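Local coordinates for tryptophanyl-tRNA synthetase (Cryptosporidium parvum Iowa II, PDB 3HV0), which probably charges tRNA(Trp) with L-tryptophan at the expense of ATP, as a class I aminoacyl-tRNA synthetase, at residues Q103-D117 against F147-E159. Numbering follows the deposited sequence.
Sequences QDTFKVPLVIQLTDD and FDPELTFIFTNLE. With TRP (tryptophan), chain C.
The Phe155 ring lies against Gln113, whose backbone CA sits over one face, offset toward the rim and 4.1 Å from the centroid, a CH-pi contact; Gln113 CB is 3.7 Å from Phe155 CZ, while Val111 CG1 meets the same ring at its edge. Beyond CG the Gln113 chain runs extended, and NE2 gives a hydrogen bond to a lone pair of Asn157 OD1 (2.6 Å). The Asn157 amide is held at both ends, since ND2 donates almost straight to Asp117 OD1 (2.7 Å, 177°); it ties the start of helix 157-174 to the end of strand 110-114 and the first turn of helix 116-122. Tyr165 of the second subunit bonds Asp117 OD2. Gln113 NE2 also bonds Val200 O, and OE1 faces the bound tryptophan, 3.4 Å from its NE1, and accepts from Tyr78 OH. Asn157 is thus a second-shell residue behind a side chain of the tryptophan pocket.

On the other face of the sheet, Ile112 CD1 sits over one face of the Phe147 ring and also touches Thr152 CG2. Gln103, its CG anti to the backbone N (chi1 -171°), stretches from its helix so that NE2 bonds Thr152 OG1 (2.9 Å), which lies in the plane of the Gln103 amide; Thr152 OG1 in turn donates to Asp148 O.

The parallel pairing belongs to the Rossmann-fold catalytic domain of a class I aminoacyl-tRNA synthetase. Helix 128-143 packs on Leu114 and Thr156, helix 192-202 on Thr115 and Asn157, and strand 110-114 lies between 76-81 and 152-156, the latter outermost within this chain.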
ATOM      1  N   GLN A 103      21.443  13.363  16.316  1.00 26.53           N
ATOM      2  CA  GLN A 103      21.315  12.162  17.113  1.00 26.95           C
ATOM      3  C   GLN A 103      22.340  12.182  18.233  1.00 27.13           C
ATOM      4  O   GLN A 103      22.050  11.776  19.331  1.00 27.20           O
ATOM      5  CB  GLN A 103      21.483  10.904  16.258  1.00 27.23           C
ATOM      6  CG  GLN A 103      21.136   9.602  16.997  1.00 28.49           C
ATOM      7  CD  GLN A 103      21.425   8.352  16.180  1.00 30.37           C
ATOM      8  OE1 GLN A 103      22.533   8.165  15.677  1.00 33.03           O
ATOM      9  NE2 GLN A 103      20.434   7.482  16.060  1.00 31.87           N
ATOM     10  N   ASP A 104      23.540  12.665  17.947  1.00 27.56           N
ATOM     11  CA  ASP A 104      24.592  12.745  18.947  1.00 27.57           C
ATOM     12  C   ASP A 104      24.271  13.818  19.978  1.00 27.50           C
ATOM     13  O   ASP A 104      24.646  13.697  21.140  1.00 27.13           O
ATOM     14  CB  ASP A 104      25.932  13.096  18.290  1.00 27.92           C
ATOM     15  CG  ASP A 104      26.397  12.060  17.304  1.00 29.20           C
ATOM     16  OD1 ASP A 104      25.859  10.928  17.283  1.00 32.67           O
ATOM     17  OD2 ASP A 104      27.317  12.387  16.531  1.00 30.15           O
ATOM     18  N   THR A 105      23.608  14.881  19.533  1.00 27.27           N
ATOM     19  CA  THR A 105      23.387  16.053  20.370  1.00 26.88           C
ATOM     20  C   THR A 105      22.196  15.829  21.273  1.00 26.63           C
ATOM     21  O   THR A 105      22.276  16.101  22.456  1.00 26.21           O
ATOM     22  CB  THR A 105      23.167  17.313  19.526  1.00 26.97           C
ATOM     23  OG1 THR A 105      24.385  17.641  18.845  1.00 27.55           O
ATOM     24  CG2 THR A 105      22.779  18.487  20.399  1.00 27.33           C
ATOM     25  N   PHE A 106      21.097  15.307  20.714  1.00 26.58           N
ATOM     26  CA  PHE A 106      19.876  15.062  21.504  1.00 26.32           C
ATOM     27  C   PHE A 106      19.806  13.661  22.107  1.00 26.16           C
ATOM     28  O   PHE A 106      19.050  13.437  23.051  1.00 25.89           O
ATOM     29  CB  PHE A 106      18.624  15.347  20.670  1.00 26.20           C
ATOM     30  CG  PHE A 106      18.442  16.796  20.351  1.00 26.13           C
ATOM     31  CD1 PHE A 106      18.631  17.267  19.066  1.00 26.16           C
ATOM     32  CD2 PHE A 106      18.119  17.697  21.350  1.00 27.21           C
ATOM     33  CE1 PHE A 106      18.475  18.606  18.768  1.00 26.44           C
ATOM     34  CE2 PHE A 106      17.967  19.053  21.062  1.00 27.71           C
ATOM     35  CZ  PHE A 106      18.153  19.506  19.767  1.00 27.43           C
ATOM     36  N   LYS A 107      20.587  12.732  21.555  1.00 26.28           N
ATOM     37  CA  LYS A 107      20.625  11.342  22.019  1.00 26.32           C
ATOM     38  C   LYS A 107      19.245  10.681  21.835  1.00 26.42           C
ATOM     39  O   LYS A 107      18.739  10.007  22.723  1.00 26.50           O
ATOM     40  CB  LYS A 107      21.083  11.291  23.481  1.00 26.69           C
ATOM     41  CG  LYS A 107      22.139  10.221  23.782  1.00 27.71           C
ATOM     42  CD  LYS A 107      21.785   9.314  24.996  1.00 28.68           C
ATOM     43  CE  LYS A 107      22.511   9.706  26.309  1.00 29.22           C
ATOM     44  NZ  LYS A 107      21.668  10.511  27.240  1.00 29.38           N
ATOM     45  N   VAL A 108      18.624  10.880  20.678  1.00 26.37           N
ATOM     46  CA  VAL A 108      17.268  10.395  20.484  1.00 26.19           C
ATOM     47  C   VAL A 108      17.248   9.282  19.464  1.00 26.06           C
ATOM     48  O   VAL A 108      18.210   9.126  18.739  1.00 26.10           O
ATOM     49  CB  VAL A 108      16.338  11.521  20.041  1.00 26.66           C
ATOM     50  CG1 VAL A 108      16.187  12.558  21.186  1.00 25.14           C
ATOM     51  CG2 VAL A 108      16.828  12.144  18.710  1.00 25.86           C
ATOM     52  N   PRO A 109      16.168   8.483  19.433  1.00 26.05           N
ATOM     53  CA  PRO A 109      16.019   7.441  18.409  1.00 25.93           C
ATOM     54  C   PRO A 109      15.883   8.033  17.051  1.00 25.87           C
ATOM     55  O   PRO A 109      15.390   9.149  16.950  1.00 26.19           O
ATOM     56  CB  PRO A 109      14.709   6.735  18.783  1.00 25.79           C
ATOM     57  CG  PRO A 109      14.522   7.001  20.212  1.00 25.88           C
ATOM     58  CD  PRO A 109      15.145   8.353  20.487  1.00 25.92           C
ATOM     59  N   LEU A 110      16.299   7.282  16.026  1.00 25.99           N
ATOM     60  CA  LEU A 110      16.193   7.696  14.619  1.00 25.87           C
ATOM     61  C   LEU A 110      15.593   6.581  13.795  1.00 25.80           C
ATOM     62  O   LEU A 110      15.806   5.409  14.078  1.00 26.12           O
ATOM     63  CB  LEU A 110      17.582   8.063  14.054  1.00 26.28           C
ATOM     64  CG  LEU A 110      17.799   8.155  12.530  1.00 25.29           C
ATOM     65  CD1 LEU A 110      17.108   9.358  11.965  1.00 23.38           C
ATOM     66  CD2 LEU A 110      19.295   8.197  12.239  1.00 25.26           C
ATOM     67  N   VAL A 111      14.889   6.978  12.744  1.00 25.54           N
ATOM     68  CA  VAL A 111      14.119   6.098  11.888  1.00 25.29           C
ATOM     69  C   VAL A 111      14.415   6.525  10.438  1.00 25.02           C
ATOM     70  O   VAL A 111      14.329   7.699  10.165  1.00 25.82           O
ATOM     71  CB  VAL A 111      12.615   6.271  12.264  1.00 25.78           C
ATOM     72  CG1 VAL A 111      11.749   6.479  11.032  1.00 24.94           C
ATOM     73  CG2 VAL A 111      12.134   5.106  13.161  1.00 24.15           C
ATOM     74  N   ILE A 112      14.826   5.607   9.547  1.00 24.29           N
ATOM     75  CA  ILE A 112      15.286   5.941   8.197  1.00 23.50           C
ATOM     76  C   ILE A 112      14.589   5.069   7.098  1.00 24.22           C
ATOM     77  O   ILE A 112      14.696   3.850   7.117  1.00 24.06           O
ATOM     78  CB  ILE A 112      16.803   5.763   8.070  1.00 23.33           C
ATOM     79  CG1 ILE A 112      17.557   6.575   9.149  1.00 24.45           C
ATOM     80  CG2 ILE A 112      17.285   6.208   6.733  1.00 22.58           C
ATOM     81  CD1 ILE A 112      19.076   6.460   9.107  1.00 21.36           C
ATOM     82  N   GLN A 113      13.928   5.705   6.126  1.00 24.10           N
ATOM     83  CA  GLN A 113      13.127   5.001   5.124  1.00 25.06           C
ATOM     84  C   GLN A 113      13.810   4.936   3.749  1.00 25.33           C
ATOM     85  O   GLN A 113      14.115   5.971   3.138  1.00 25.89           O
ATOM     86  CB  GLN A 113      11.764   5.691   4.968  1.00 25.15           C
ATOM     87  CG  GLN A 113      10.878   5.095   3.873  1.00 25.69           C
ATOM     88  CD  GLN A 113       9.563   5.863   3.672  1.00 26.67           C
ATOM     89  OE1 GLN A 113       9.572   7.071   3.469  1.00 28.77           O
ATOM     90  NE2 GLN A 113       8.437   5.159   3.732  1.00 26.21           N
ATOM     91  N   LEU A 114      14.085   3.734   3.270  1.00 24.93           N
ATOM     92  CA  LEU A 114      14.597   3.606   1.929  1.00 25.07           C
ATOM     93  C   LEU A 114      13.416   3.331   0.996  1.00 25.04           C
ATOM     94  O   LEU A 114      12.771   2.307   1.096  1.00 25.80           O
ATOM     95  CB  LEU A 114      15.674   2.540   1.882  1.00 24.95           C
ATOM     96  CG  LEU A 114      16.945   3.159   2.487  1.00 25.81           C
ATOM     97  CD1 LEU A 114      17.543   2.331   3.621  1.00 25.99           C
ATOM     98  CD2 LEU A 114      17.932   3.460   1.376  1.00 25.98           C
ATOM     99  N   THR A 115      13.127   4.272   0.110  1.00 24.80           N
ATOM    100  CA  THR A 115      11.904   4.232  -0.666  1.00 24.91           C
ATOM    101  C   THR A 115      12.043   3.452  -1.966  1.00 24.71           C
ATOM    102  O   THR A 115      11.855   4.011  -3.051  1.00 25.49           O
ATOM    103  CB  THR A 115      11.356   5.667  -0.957  1.00 24.80           C
ATOM    104  OG1 THR A 115      12.201   6.376  -1.877  1.00 23.34           O
ATOM    105  CG2 THR A 115      11.273   6.439   0.306  1.00 24.69           C
ATOM    106  N   ASP A 116      12.309   2.151  -1.879  1.00 24.87           N
ATOM    107  CA  ASP A 116      12.427   1.346  -3.124  1.00 25.11           C
ATOM    108  C   ASP A 116      11.127   1.298  -3.950  1.00 24.41           C
ATOM    109  O   ASP A 116      11.189   1.146  -5.152  1.00 24.89           O
ATOM    110  CB  ASP A 116      12.959  -0.066  -2.876  1.00 25.20           C
ATOM    111  CG  ASP A 116      12.410  -0.681  -1.619  1.00 29.44           C
ATOM    112  OD1 ASP A 116      11.201  -0.857  -1.481  1.00 35.41           O
ATOM    113  OD2 ASP A 116      13.172  -0.995  -0.720  1.00 32.82           O
ATOM    114  N   ASP A 117       9.973   1.418  -3.295  1.00 23.95           N
ATOM    115  CA  ASP A 117       8.688   1.568  -3.964  1.00 23.39           C
ATOM    116  C   ASP A 117       8.567   2.847  -4.801  1.00 23.44           C
ATOM    117  O   ASP A 117       8.137   2.784  -5.950  1.00 22.99           O
ATOM    118  CB  ASP A 117       7.533   1.476  -2.952  1.00 23.67           C
ATOM    119  CG  ASP A 117       7.723   2.385  -1.732  1.00 23.33           C
ATOM    120  OD1 ASP A 117       8.711   3.136  -1.698  1.00 24.55           O
ATOM    121  OD2 ASP A 117       6.879   2.339  -0.813  1.00 23.14           O
ATOM    122  N   PHE A 147      26.072   6.284  12.514  1.00 26.58           N
ATOM    123  CA  PHE A 147      24.880   6.236  13.353  1.00 26.57           C
ATOM    124  C   PHE A 147      25.015   5.126  14.384  1.00 26.59           C
ATOM    125  O   PHE A 147      25.686   4.127  14.137  1.00 26.43           O
ATOM    126  CB  PHE A 147      23.631   5.977  12.529  1.00 26.39           C
ATOM    127  CG  PHE A 147      23.286   7.084  11.583  1.00 27.15           C
ATOM    128  CD1 PHE A 147      23.424   6.911  10.208  1.00 26.97           C
ATOM    129  CD2 PHE A 147      22.803   8.289  12.053  1.00 27.44           C
ATOM    130  CE1 PHE A 147      23.101   7.937   9.321  1.00 26.79           C
ATOM    131  CE2 PHE A 147      22.481   9.318  11.178  1.00 27.21           C
ATOM    132  CZ  PHE A 147      22.629   9.130   9.795  1.00 27.24           C
ATOM    133  N   ASP A 148      24.361   5.310  15.531  1.00 26.64           N
ATOM    134  CA  ASP A 148      24.366   4.313  16.609  1.00 26.78           C
ATOM    135  C   ASP A 148      23.247   3.315  16.331  1.00 26.26           C
ATOM    136  O   ASP A 148      22.100   3.723  16.213  1.00 26.04           O
ATOM    137  CB  ASP A 148      24.157   5.010  17.961  1.00 26.84           C
ATOM    138  CG  ASP A 148      24.339   4.087  19.155  1.00 28.13           C
ATOM    139  OD1 ASP A 148      24.271   2.838  19.010  1.00 30.01           O
ATOM    140  OD2 ASP A 148      24.547   4.629  20.268  1.00 29.77           O
ATOM    141  N   PRO A 149      23.577   2.009  16.228  1.00 26.24           N
ATOM    142  CA  PRO A 149      22.562   0.981  15.981  1.00 26.37           C
ATOM    143  C   PRO A 149      21.579   0.785  17.132  1.00 26.48           C
ATOM    144  O   PRO A 149      20.451   0.352  16.900  1.00 26.54           O
ATOM    145  CB  PRO A 149      23.390  -0.288  15.757  1.00 26.07           C
ATOM    146  CG  PRO A 149      24.636  -0.040  16.423  1.00 26.34           C
ATOM    147  CD  PRO A 149      24.923   1.414  16.263  1.00 26.30           C
ATOM    148  N   GLU A 150      21.997   1.108  18.350  1.00 26.56           N
ATOM    149  CA  GLU A 150      21.096   1.069  19.498  1.00 26.90           C
ATOM    150  C   GLU A 150      20.053   2.193  19.457  1.00 26.70           C
ATOM    151  O   GLU A 150      19.052   2.127  20.171  1.00 26.79           O
ATOM    152  CB  GLU A 150      21.889   1.119  20.806  1.00 27.01           C
ATOM    153  CG  GLU A 150      22.594  -0.206  21.130  1.00 29.05           C
ATOM    154  CD  GLU A 150      23.784  -0.036  22.076  1.00 32.27           C
ATOM    155  OE1 GLU A 150      24.555   0.940  21.899  1.00 34.66           O
ATOM    156  OE2 GLU A 150      23.960  -0.879  22.992  1.00 34.55           O
ATOM    157  N   LEU A 151      20.278   3.207  18.622  1.00 26.47           N
ATOM    158  CA  LEU A 151      19.340   4.321  18.487  1.00 26.21           C
ATOM    159  C   LEU A 151      18.762   4.475  17.096  1.00 26.28           C
ATOM    160  O   LEU A 151      17.973   5.394  16.867  1.00 26.82           O
ATOM    161  CB  LEU A 151      20.018   5.638  18.892  1.00 26.17           C
ATOM    162  CG  LEU A 151      20.106   5.916  20.396  1.00 26.03           C
ATOM    163  CD1 LEU A 151      20.834   7.230  20.607  1.00 24.98           C
ATOM    164  CD2 LEU A 151      18.707   5.930  21.054  1.00 24.73           C
ATOM    165  N   THR A 152      19.118   3.592  16.163  1.00 26.10           N
ATOM    166  CA  THR A 152      18.729   3.790  14.769  1.00 25.59           C
ATOM    167  C   THR A 152      18.028   2.584  14.191  1.00 25.42           C
ATOM    168  O   THR A 152      18.536   1.467  14.313  1.00 24.97           O
ATOM    169  CB  THR A 152      19.958   4.065  13.876  1.00 25.58           C
ATOM    170  OG1 THR A 152      20.715   5.138  14.427  1.00 25.44           O
ATOM    171  CG2 THR A 152      19.532   4.416  12.441  1.00 24.54           C
ATOM    172  N   PHE A 153      16.897   2.831  13.519  1.00 25.11           N
ATOM    173  CA  PHE A 153      16.147   1.797  12.827  1.00 24.94           C
ATOM    174  C   PHE A 153      16.030   2.156  11.353  1.00 25.13           C
ATOM    175  O   PHE A 153      15.423   3.155  10.988  1.00 25.74           O
ATOM    176  CB  PHE A 153      14.759   1.592  13.471  1.00 24.87           C
ATOM    177  CG  PHE A 153      13.856   0.701  12.671  1.00 24.61           C
ATOM    178  CD1 PHE A 153      14.248  -0.578  12.348  1.00 23.98           C
ATOM    179  CD2 PHE A 153      12.633   1.156  12.197  1.00 25.28           C
ATOM    180  CE1 PHE A 153      13.435  -1.397  11.576  1.00 24.14           C
ATOM    181  CE2 PHE A 153      11.807   0.326  11.430  1.00 24.55           C
ATOM    182  CZ  PHE A 153      12.216  -0.952  11.131  1.00 24.49           C
ATOM    183  N   ILE A 154      16.622   1.335  10.496  1.00 24.92           N
ATOM    184  CA  ILE A 154      16.600   1.567   9.055  1.00 24.17           C
ATOM    185  C   ILE A 154      15.725   0.486   8.428  1.00 24.23           C
ATOM    186  O   ILE A 154      15.669  -0.636   8.944  1.00 23.73           O
ATOM    187  CB  ILE A 154      18.024   1.523   8.459  1.00 24.17           C
ATOM    188  CG1 ILE A 154      18.976   2.372   9.329  1.00 23.79           C
ATOM    189  CG2 ILE A 154      18.016   1.964   6.969  1.00 23.12           C
ATOM    190  CD1 ILE A 154      20.421   2.518   8.797  1.00 22.99           C
ATOM    191  N   PHE A 155      15.033   0.828   7.337  1.00 23.79           N
ATOM    192  CA  PHE A 155      14.136  -0.103   6.693  1.00 23.85           C
ATOM    193  C   PHE A 155      13.798   0.297   5.255  1.00 24.13           C
ATOM    194  O   PHE A 155      13.800   1.490   4.897  1.00 24.30           O
ATOM    195  CB  PHE A 155      12.829  -0.207   7.498  1.00 24.14           C
ATOM    196  CG  PHE A 155      12.031   1.075   7.547  1.00 24.30           C
ATOM    197  CD1 PHE A 155      12.253   2.014   8.546  1.00 22.80           C
ATOM    198  CD2 PHE A 155      11.054   1.337   6.585  1.00 23.55           C
ATOM    199  CE1 PHE A 155      11.522   3.182   8.585  1.00 23.11           C
ATOM    200  CE2 PHE A 155      10.333   2.502   6.613  1.00 23.21           C
ATOM    201  CZ  PHE A 155      10.569   3.432   7.619  1.00 23.61           C
ATOM    202  N   THR A 156      13.485  -0.703   4.436  1.00 23.88           N
ATOM    203  CA  THR A 156      12.959  -0.446   3.104  1.00 23.94           C
ATOM    204  C   THR A 156      11.440  -0.547   3.130  1.00 23.97           C
ATOM    205  O   THR A 156      10.879  -1.331   3.894  1.00 24.28           O
ATOM    206  CB  THR A 156      13.485  -1.449   2.051  1.00 24.01           C
ATOM    207  OG1 THR A 156      12.743  -2.684   2.109  1.00 24.52           O
ATOM    208  CG2 THR A 156      14.989  -1.685   2.208  1.00 23.10           C
ATOM    209  N   ASN A 157      10.772   0.210   2.271  1.00 23.81           N
ATOM    210  CA  ASN A 157       9.329   0.129   2.198  1.00 23.74           C
ATOM    211  C   ASN A 157       8.850  -1.273   1.799  1.00 23.77           C
ATOM    212  O   ASN A 157       7.843  -1.736   2.294  1.00 23.51           O
ATOM    213  CB  ASN A 157       8.762   1.184   1.253  1.00 23.49           C
ATOM    214  CG  ASN A 157       8.728   2.556   1.856  1.00 23.93           C
ATOM    215  OD1 ASN A 157       8.756   2.713   3.067  1.00 24.90           O
ATOM    216  ND2 ASN A 157       8.681   3.565   1.011  1.00 23.88           N
ATOM    217  N   LEU A 158       9.569  -1.965   0.934  1.00 24.08           N
ATOM    218  CA  LEU A 158       9.121  -3.303   0.553  1.00 25.04           C
ATOM    219  C   LEU A 158       9.102  -4.256   1.753  1.00 25.14           C
ATOM    220  O   LEU A 158       8.354  -5.235   1.773  1.00 24.63           O
ATOM    221  CB  LEU A 158       9.955  -3.881  -0.603  1.00 25.15           C
ATOM    222  CG  LEU A 158       9.552  -3.404  -2.020  1.00 26.44           C
ATOM    223  CD1 LEU A 158      10.066  -4.345  -3.108  1.00 27.99           C
ATOM    224  CD2 LEU A 158       8.074  -3.310  -2.186  1.00 27.15           C
ATOM    225  N   GLU A 159       9.920  -3.969   2.761  1.00 25.49           N
ATOM    226  CA  GLU A 159      10.015  -4.885   3.878  1.00 25.45           C
ATOM    227  C   GLU A 159       9.232  -4.488   5.104  1.00 24.68           C
ATOM    228  O   GLU A 159       8.918  -5.350   5.897  1.00 24.41           O
ATOM    229  CB  GLU A 159      11.464  -5.164   4.191  1.00 26.21           C
ATOM    230  CG  GLU A 159      12.009  -6.215   3.243  1.00 28.52           C
ATOM    231  CD  GLU A 159      13.477  -6.425   3.363  1.00 31.31           C
ATOM    232  OE1 GLU A 159      14.138  -5.680   4.114  1.00 34.16           O
ATOM    233  OE2 GLU A 159      13.968  -7.347   2.687  1.00 34.22           O
TER
HETATM  234  N   TRP C   1      11.583  10.443  -1.384  1.00 40.92           N
HETATM  235  CA  TRP C   1      12.838  10.961  -0.763  1.00 41.82           C
HETATM  236  C   TRP C   1      13.895  11.180  -1.836  1.00 42.03           C
HETATM  237  O   TRP C   1      13.801  10.600  -2.933  1.00 42.03           O
HETATM  238  CB  TRP C   1      13.372  10.030   0.343  1.00 41.01           C
HETATM  239  CG  TRP C   1      12.716  10.241   1.687  1.00 40.98           C
HETATM  240  CD1 TRP C   1      11.780   9.433   2.287  1.00 39.94           C
HETATM  241  CD2 TRP C   1      12.956  11.314   2.611  1.00 40.06           C
HETATM  242  NE1 TRP C   1      11.431   9.939   3.510  1.00 39.06           N
HETATM  243  CE2 TRP C   1      12.126  11.098   3.729  1.00 39.94           C
HETATM  244  CE3 TRP C   1      13.788  12.430   2.601  1.00 39.82           C
HETATM  245  CZ2 TRP C   1      12.106  11.959   4.824  1.00 41.23           C
HETATM  246  CZ3 TRP C   1      13.762  13.285   3.687  1.00 41.50           C
HETATM  247  CH2 TRP C   1      12.915  13.049   4.782  1.00 40.91           C
HETATM  248  OXT TRP C   1      14.842  11.954  -1.602  1.00 42.53           O